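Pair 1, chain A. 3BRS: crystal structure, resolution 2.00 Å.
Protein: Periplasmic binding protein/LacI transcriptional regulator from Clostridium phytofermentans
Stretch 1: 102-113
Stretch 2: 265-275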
# COMPACT_ATOMS: atom_id res chain seq x y z
N GLN A 102 14.05 8.26 5.89
CA GLN A 102 15.46 8.06 6.26
C GLN A 102 16.03 6.90 5.43
O GLN A 102 15.38 5.87 5.25
CB GLN A 102 15.66 7.83 7.77
CG GLN A 102 15.08 9.04 8.64
CD GLN A 102 13.58 8.84 8.99
OE1 GLN A 102 12.84 8.01 8.38
NE2 GLN A 102 13.12 9.60 9.98
N ASP A 103 17.25 7.08 4.93
CA ASP A 103 17.76 6.14 3.95
C ASP A 103 18.47 4.96 4.60
O ASP A 103 19.67 4.78 4.42
CB ASP A 103 18.72 6.82 2.97
CG ASP A 103 19.18 5.87 1.91
OD1 ASP A 103 18.30 5.12 1.39
OD2 ASP A 103 20.41 5.84 1.63
N ILE A 104 17.72 4.15 5.36
CA ILE A 104 18.37 3.04 6.04
C ILE A 104 18.15 1.66 5.48
O ILE A 104 18.86 0.72 5.93
CB ILE A 104 18.15 3.10 7.56
CG1 ILE A 104 16.65 2.97 7.86
CG2 ILE A 104 18.81 4.41 8.17
CD1 ILE A 104 16.29 2.69 9.32
N ALA A 105 17.26 1.48 4.49
CA ALA A 105 17.05 0.13 3.92
C ALA A 105 18.26 -0.36 3.24
O ALA A 105 18.85 0.38 2.47
CB ALA A 105 15.88 0.09 2.91
N ASP A 106 18.59 -1.62 3.43
CA ASP A 106 19.62 -2.30 2.64
C ASP A 106 19.06 -2.57 1.23
O ASP A 106 19.73 -2.31 0.27
CB ASP A 106 20.15 -3.59 3.30
CG ASP A 106 20.79 -3.34 4.66
OD1 ASP A 106 21.58 -2.39 4.78
OD2 ASP A 106 20.48 -4.06 5.62
N ILE A 107 17.84 -3.04 1.12
CA ILE A 107 17.10 -3.04 -0.15
C ILE A 107 15.63 -2.66 0.07
O ILE A 107 15.09 -2.90 1.13
CB ILE A 107 17.38 -4.32 -1.04
CG1 ILE A 107 16.28 -4.47 -2.09
CG2 ILE A 107 17.53 -5.55 -0.23
CD1 ILE A 107 16.38 -5.64 -2.91
N THR A 108 15.02 -1.95 -0.87
CA THR A 108 13.55 -1.71 -0.89
C THR A 108 12.83 -2.45 -2.05
O THR A 108 13.19 -2.24 -3.18
CB THR A 108 13.29 -0.24 -1.09
OG1 THR A 108 13.76 0.43 0.08
CG2 THR A 108 11.75 0.04 -1.30
N VAL A 109 11.85 -3.32 -1.77
CA VAL A 109 11.04 -3.92 -2.85
C VAL A 109 9.64 -3.33 -2.78
O VAL A 109 8.95 -3.55 -1.79
CB VAL A 109 10.94 -5.43 -2.77
CG1 VAL A 109 10.40 -5.98 -4.19
CG2 VAL A 109 12.35 -6.01 -2.45
N ALA A 110 9.20 -2.61 -3.81
CA ALA A 110 7.86 -2.01 -3.73
C ALA A 110 7.27 -1.82 -5.05
O ALA A 110 7.96 -1.94 -6.07
CB ALA A 110 7.95 -0.59 -2.97
N THR A 111 6.02 -1.38 -5.09
CA THR A 111 5.47 -0.84 -6.37
C THR A 111 6.02 0.56 -6.57
O THR A 111 6.29 1.28 -5.59
CB THR A 111 3.90 -0.79 -6.24
OG1 THR A 111 3.47 -2.07 -5.79
CG2 THR A 111 3.17 -0.47 -7.53
N ASP A 112 6.13 1.00 -7.81
CA ASP A 112 6.23 2.44 -8.11
C ASP A 112 4.83 3.04 -7.81
O ASP A 112 3.87 2.92 -8.65
CB ASP A 112 6.69 2.67 -9.56
CG ASP A 112 7.09 4.13 -9.86
OD1 ASP A 112 6.74 5.05 -9.10
OD2 ASP A 112 7.74 4.39 -10.89
N ASN A 113 4.70 3.70 -6.65
CA ASN A 113 3.36 4.22 -6.18
C ASN A 113 2.99 5.51 -6.85
O ASN A 113 1.80 5.80 -7.19
CB ASN A 113 3.20 4.18 -4.65
CG ASN A 113 3.14 2.73 -4.13
OD1 ASN A 113 2.12 2.07 -4.33
ND2 ASN A 113 4.24 2.19 -3.64
N TYR A 265 25.90 -8.91 -4.75
CA TYR A 265 25.45 -7.58 -5.28
C TYR A 265 23.96 -7.59 -5.34
O TYR A 265 23.37 -8.47 -5.94
CB TYR A 265 25.93 -7.24 -6.72
CG TYR A 265 25.28 -5.96 -7.29
CD1 TYR A 265 25.62 -4.69 -6.74
CD2 TYR A 265 24.30 -6.00 -8.30
CE1 TYR A 265 25.07 -3.52 -7.18
CE2 TYR A 265 23.70 -4.79 -8.76
CZ TYR A 265 24.11 -3.55 -8.16
OH TYR A 265 23.61 -2.31 -8.52
N VAL A 266 23.32 -6.61 -4.76
CA VAL A 266 21.90 -6.50 -5.03
C VAL A 266 21.56 -5.04 -5.26
O VAL A 266 22.03 -4.18 -4.55
CB VAL A 266 21.07 -7.16 -3.85
CG1 VAL A 266 21.10 -6.23 -2.60
CG2 VAL A 266 19.68 -7.41 -4.30
N PRO A 267 20.73 -4.76 -6.27
CA PRO A 267 20.29 -3.32 -6.39
C PRO A 267 19.68 -2.70 -5.07
O PRO A 267 19.13 -3.44 -4.24
CB PRO A 267 19.24 -3.37 -7.49
CG PRO A 267 19.47 -4.67 -8.22
CD PRO A 267 20.11 -5.64 -7.27
N LYS A 268 19.72 -1.40 -4.87
CA LYS A 268 19.18 -0.89 -3.60
C LYS A 268 17.66 -0.72 -3.71
O LYS A 268 16.95 -0.64 -2.70
CB LYS A 268 19.87 0.40 -3.18
CG LYS A 268 20.14 0.55 -1.71
CD LYS A 268 21.41 1.35 -1.52
CE LYS A 268 22.09 1.02 -0.15
NZ LYS A 268 21.42 1.50 1.12
N GLN A 269 17.16 -0.70 -4.95
CA GLN A 269 15.74 -0.64 -5.24
C GLN A 269 15.27 -1.65 -6.32
O GLN A 269 15.92 -1.81 -7.37
CB GLN A 269 15.43 0.78 -5.66
CG GLN A 269 15.12 1.66 -4.48
CD GLN A 269 15.59 3.11 -4.64
OE1 GLN A 269 16.31 3.63 -3.77
NE2 GLN A 269 15.16 3.78 -5.73
N LEU A 270 14.18 -2.38 -6.04
CA LEU A 270 13.56 -3.31 -7.02
C LEU A 270 12.08 -2.94 -7.13
O LEU A 270 11.42 -2.67 -6.13
CB LEU A 270 13.64 -4.74 -6.53
CG LEU A 270 15.00 -5.42 -6.46
CD1 LEU A 270 14.86 -6.62 -5.54
CD2 LEU A 270 15.47 -5.87 -7.84
N ASP A 271 11.59 -2.88 -8.36
CA ASP A 271 10.27 -2.37 -8.69
C ASP A 271 9.45 -3.60 -8.88
O ASP A 271 9.78 -4.41 -9.74
CB ASP A 271 10.31 -1.65 -10.04
CG ASP A 271 9.10 -0.78 -10.27
OD1 ASP A 271 8.52 -0.82 -11.37
OD2 ASP A 271 8.76 -0.04 -9.32
N SER A 272 8.37 -3.72 -8.10
CA SER A 272 7.57 -4.92 -8.08
C SER A 272 6.65 -4.93 -9.29
O SER A 272 6.21 -6.00 -9.74
CB SER A 272 6.75 -4.97 -6.78
OG SER A 272 6.09 -6.20 -6.63
N GLY A 273 6.32 -3.76 -9.83
CA GLY A 273 5.45 -3.78 -11.02
C GLY A 273 3.96 -3.80 -10.68
O GLY A 273 3.56 -4.33 -9.64
N CYS A 274 3.14 -3.19 -11.54
CA CYS A 274 1.65 -3.13 -11.37
C CYS A 274 1.00 -3.03 -12.76
O CYS A 274 1.72 -2.84 -13.71
CB CYS A 274 1.25 -1.94 -10.48
SG CYS A 274 1.63 -0.44 -11.33
N ALA A 275 -0.31 -3.27 -12.90
CA ALA A 275 -1.01 -3.14 -14.18
C ALA A 275 -2.32 -2.36 -14.04
O ALA A 275 -2.97 -2.41 -13.03
CB ALA A 275 -1.28 -4.51 -14.83
O HOH W 1 16.95 0.96 -0.55
O HOH W 2 9.64 0.96 -6.94

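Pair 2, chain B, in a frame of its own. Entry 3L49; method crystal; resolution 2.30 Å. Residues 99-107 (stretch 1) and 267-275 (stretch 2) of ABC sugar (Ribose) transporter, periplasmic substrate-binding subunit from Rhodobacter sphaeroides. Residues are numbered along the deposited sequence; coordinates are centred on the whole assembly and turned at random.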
# COMPACT_ATOMS: atom_id res chain seq x y z
N ALA B 99 -9.70 -13.64 -8.02
CA ALA B 99 -8.71 -14.41 -7.26
C ALA B 99 -9.30 -15.48 -6.33
O ALA B 99 -10.33 -15.26 -5.70
CB ALA B 99 -7.82 -13.46 -6.46
N ILE B 100 -8.62 -16.62 -6.26
CA ILE B 100 -8.89 -17.65 -5.26
C ILE B 100 -8.62 -17.10 -3.84
O ILE B 100 -9.40 -17.33 -2.91
CB ILE B 100 -8.01 -18.91 -5.54
CG1 ILE B 100 -8.55 -19.65 -6.77
CG2 ILE B 100 -7.94 -19.86 -4.32
CD1 ILE B 100 -7.50 -20.45 -7.51
N ASN B 101 -7.53 -16.36 -3.71
CA ASN B 101 -7.07 -15.87 -2.42
C ASN B 101 -6.39 -14.51 -2.60
O ASN B 101 -5.71 -14.27 -3.59
CB ASN B 101 -6.12 -16.91 -1.78
CG ASN B 101 -5.40 -16.38 -0.53
OD1 ASN B 101 -4.37 -15.71 -0.64
ND2 ASN B 101 -5.93 -16.69 0.65
N ASN B 102 -6.59 -13.63 -1.63
CA ASN B 102 -5.87 -12.38 -1.54
C ASN B 102 -5.11 -12.31 -0.23
O ASN B 102 -5.73 -12.18 0.82
CB ASN B 102 -6.84 -11.20 -1.65
CG ASN B 102 -6.13 -9.86 -1.54
OD1 ASN B 102 -5.13 -9.62 -2.22
ND2 ASN B 102 -6.66 -8.98 -0.71
N THR B 103 -3.78 -12.41 -0.28
CA THR B 103 -2.95 -12.23 0.90
C THR B 103 -2.61 -10.74 1.05
O THR B 103 -2.24 -10.10 0.08
CB THR B 103 -1.68 -13.11 0.87
OG1 THR B 103 -2.06 -14.48 0.72
CG2 THR B 103 -0.87 -12.96 2.16
N THR B 104 -2.75 -10.20 2.26
CA THR B 104 -2.74 -8.75 2.48
C THR B 104 -2.62 -8.45 3.98
O THR B 104 -2.21 -9.31 4.74
CB THR B 104 -4.03 -8.10 1.86
OG1 THR B 104 -3.99 -6.67 1.99
CG2 THR B 104 -5.31 -8.67 2.50
N SER B 105 -2.94 -7.22 4.38
CA SER B 105 -3.08 -6.85 5.78
C SER B 105 -4.53 -6.45 6.05
O SER B 105 -5.33 -6.38 5.11
CB SER B 105 -2.17 -5.67 6.12
OG SER B 105 -0.81 -6.05 6.06
N ASN B 106 -4.86 -6.20 7.31
CA ASN B 106 -6.20 -5.75 7.64
C ASN B 106 -6.27 -4.24 7.47
O ASN B 106 -6.03 -3.47 8.40
CB ASN B 106 -6.61 -6.16 9.06
CG ASN B 106 -8.09 -5.94 9.33
OD1 ASN B 106 -8.78 -5.23 8.59
ND2 ASN B 106 -8.59 -6.54 10.41
N ASN B 107 -6.64 -3.84 6.26
CA ASN B 107 -6.59 -2.43 5.88
C ASN B 107 -7.75 -1.64 6.44
O ASN B 107 -7.70 -0.40 6.48
CB ASN B 107 -6.46 -2.31 4.36
CG ASN B 107 -5.08 -2.66 3.90
OD1 ASN B 107 -4.14 -1.90 4.12
ND2 ASN B 107 -4.92 -3.84 3.29
N GLU B 267 -7.86 -26.78 1.19
CA GLU B 267 -8.73 -25.62 1.34
C GLU B 267 -7.97 -24.37 1.70
O GLU B 267 -7.20 -24.34 2.66
CB GLU B 267 -9.88 -25.89 2.32
CG GLU B 267 -11.05 -26.68 1.72
CD GLU B 267 -12.00 -25.83 0.85
OE1 GLU B 267 -11.54 -25.05 -0.02
OE2 GLU B 267 -13.23 -25.97 1.03
N VAL B 268 -8.18 -23.35 0.88
CA VAL B 268 -7.55 -22.06 1.05
C VAL B 268 -8.67 -21.07 1.34
O VAL B 268 -9.71 -21.10 0.69
CB VAL B 268 -6.75 -21.66 -0.23
CG1 VAL B 268 -6.18 -20.26 -0.14
CG2 VAL B 268 -5.63 -22.65 -0.48
N LYS B 269 -8.46 -20.23 2.35
CA LYS B 269 -9.39 -19.15 2.69
C LYS B 269 -9.40 -18.05 1.63
O LYS B 269 -8.40 -17.84 0.95
CB LYS B 269 -9.02 -18.58 4.07
CG LYS B 269 -9.30 -19.54 5.22
CD LYS B 269 -10.79 -19.72 5.44
CE LYS B 269 -11.11 -21.05 6.11
NZ LYS B 269 -10.55 -21.12 7.48
N PRO B 270 -10.53 -17.33 1.48
CA PRO B 270 -10.60 -16.25 0.49
C PRO B 270 -9.60 -15.11 0.70
O PRO B 270 -9.31 -14.38 -0.25
CB PRO B 270 -12.04 -15.73 0.64
CG PRO B 270 -12.44 -16.14 2.01
CD PRO B 270 -11.81 -17.47 2.21
N PHE B 271 -9.10 -14.95 1.92
CA PHE B 271 -8.05 -13.97 2.24
C PHE B 271 -7.15 -14.44 3.37
O PHE B 271 -7.51 -15.31 4.16
CB PHE B 271 -8.64 -12.57 2.54
CG PHE B 271 -9.63 -12.56 3.69
CD1 PHE B 271 -10.98 -12.76 3.45
CD2 PHE B 271 -9.20 -12.33 5.00
CE1 PHE B 271 -11.90 -12.75 4.50
CE2 PHE B 271 -10.11 -12.32 6.05
CZ PHE B 271 -11.46 -12.53 5.80
N THR B 272 -5.96 -13.86 3.44
CA THR B 272 -5.03 -14.10 4.54
C THR B 272 -4.44 -12.76 4.95
O THR B 272 -3.90 -12.04 4.12
CB THR B 272 -3.90 -15.05 4.11
OG1 THR B 272 -4.47 -16.20 3.48
CG2 THR B 272 -3.08 -15.51 5.30
N PHE B 273 -4.58 -12.40 6.22
CA PHE B 273 -3.95 -11.20 6.76
C PHE B 273 -2.59 -11.52 7.40
O PHE B 273 -2.46 -12.52 8.10
CB PHE B 273 -4.83 -10.52 7.81
CG PHE B 273 -6.12 -9.98 7.28
CD1 PHE B 273 -7.24 -9.92 8.11
CD2 PHE B 273 -6.24 -9.52 5.98
CE1 PHE B 273 -8.45 -9.41 7.64
CE2 PHE B 273 -7.44 -9.02 5.50
CZ PHE B 273 -8.55 -8.96 6.33
N ALA B 274 -1.60 -10.68 7.15
CA ALA B 274 -0.40 -10.60 7.99
C ALA B 274 -0.71 -9.56 9.07
O ALA B 274 -1.60 -8.74 8.86
CB ALA B 274 0.82 -10.20 7.18
N PRO B 275 -0.03 -9.62 10.23
CA PRO B 275 -0.23 -8.58 11.24
C PRO B 275 0.39 -7.24 10.85
O PRO B 275 1.34 -7.19 10.07
CB PRO B 275 0.50 -9.13 12.47
CG PRO B 275 0.74 -10.58 12.18
CD PRO B 275 0.89 -10.66 10.71
O HOH W 3 -3.30 -6.91 9.46

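What backbone arrangement do the two pairs share? In each, two strands far apart in sequence run side by side in parallel, and 14 central residues superpose with an RMSD of 0.7 Å. The same four-bond ladder joins them. In pair 1, Thr A108 N donates to Lys A268 O (3.0 Å), Leu A270 N to Thr A108 O (3.0 Å), Ala A110 N to Leu A270 O (3.2 Å) and Ser A272 N to Ala A110 O (2.7 Å). In pair 2, the matching bonds run from Asn B102 N to Pro B270 O (3.1 Å), Thr B272 N to Asn B102 O (3.1 Å), Thr B104 N to Thr B272 O (2.9 Å) and Ala B274 N to Thr B104 O (2.8 Å). Because the ladder uses backbone atoms alone, it tolerates quite different side chains; even a proline, Pro B270, fits where Lys A268 stands, since that position contributes its carbonyl.

How is the space around Ile A107 and its match, Asn B101, filled? Pair 1 uses an apolar cluster: Ile A107 CD1 lies 3.2 Å from Leu A270 CD1 and 4.0 Å from Val A266 CG2, while Val A109 CG2 is 4.0 Å from Leu A270 CD1. Pair 2 has a valine at the matching position, Val B268, but Asn B101, Thr B103 and Thr B272 at the other three. Here Asn B101 ND2 donates to Lys B269 O (2.7 Å) and to Thr B272 OG1 (3.2 Å), so the amide nitrogen of Asn B101 is paired by two directed bonds. Ile A107 and Asn B101 both have chi1 in t, and their side-chain centres nearly coincide after superposition.

What happens on the face carrying Asp A271 and Phe B273? In pair 1 the end of the Asp A271 side chain comes nearer to the other stretch: Asp A271 OD2 comes within 3.4 Å of Asp A112 CB, and water 2 donates to Asp A271 OD2 (2.7 Å). In pair 2 the ring occupies this region, with Asn B106 CB over its face, 4.1 Å from the centroid of Phe B273, and Thr B104 CG2 at its edge, 3.7 Å from Phe B273 CE2. A carboxylate at this position in pair 1 is thus matched in pair 2 by a ring that packs by CH-pi contact.

Does the long side chain of Lys A268 have an equivalent? Its CA-to-CB bond points away, yet the largely extended chain runs alongside stretch 1, and its end comes near enough for Lys A268 NZ to donate to Ala A105 O (3.1 Å). Pro B270, with its compact ring, makes no such bond, and Ala B99, matching Ala A105, has no contact with the second stretch.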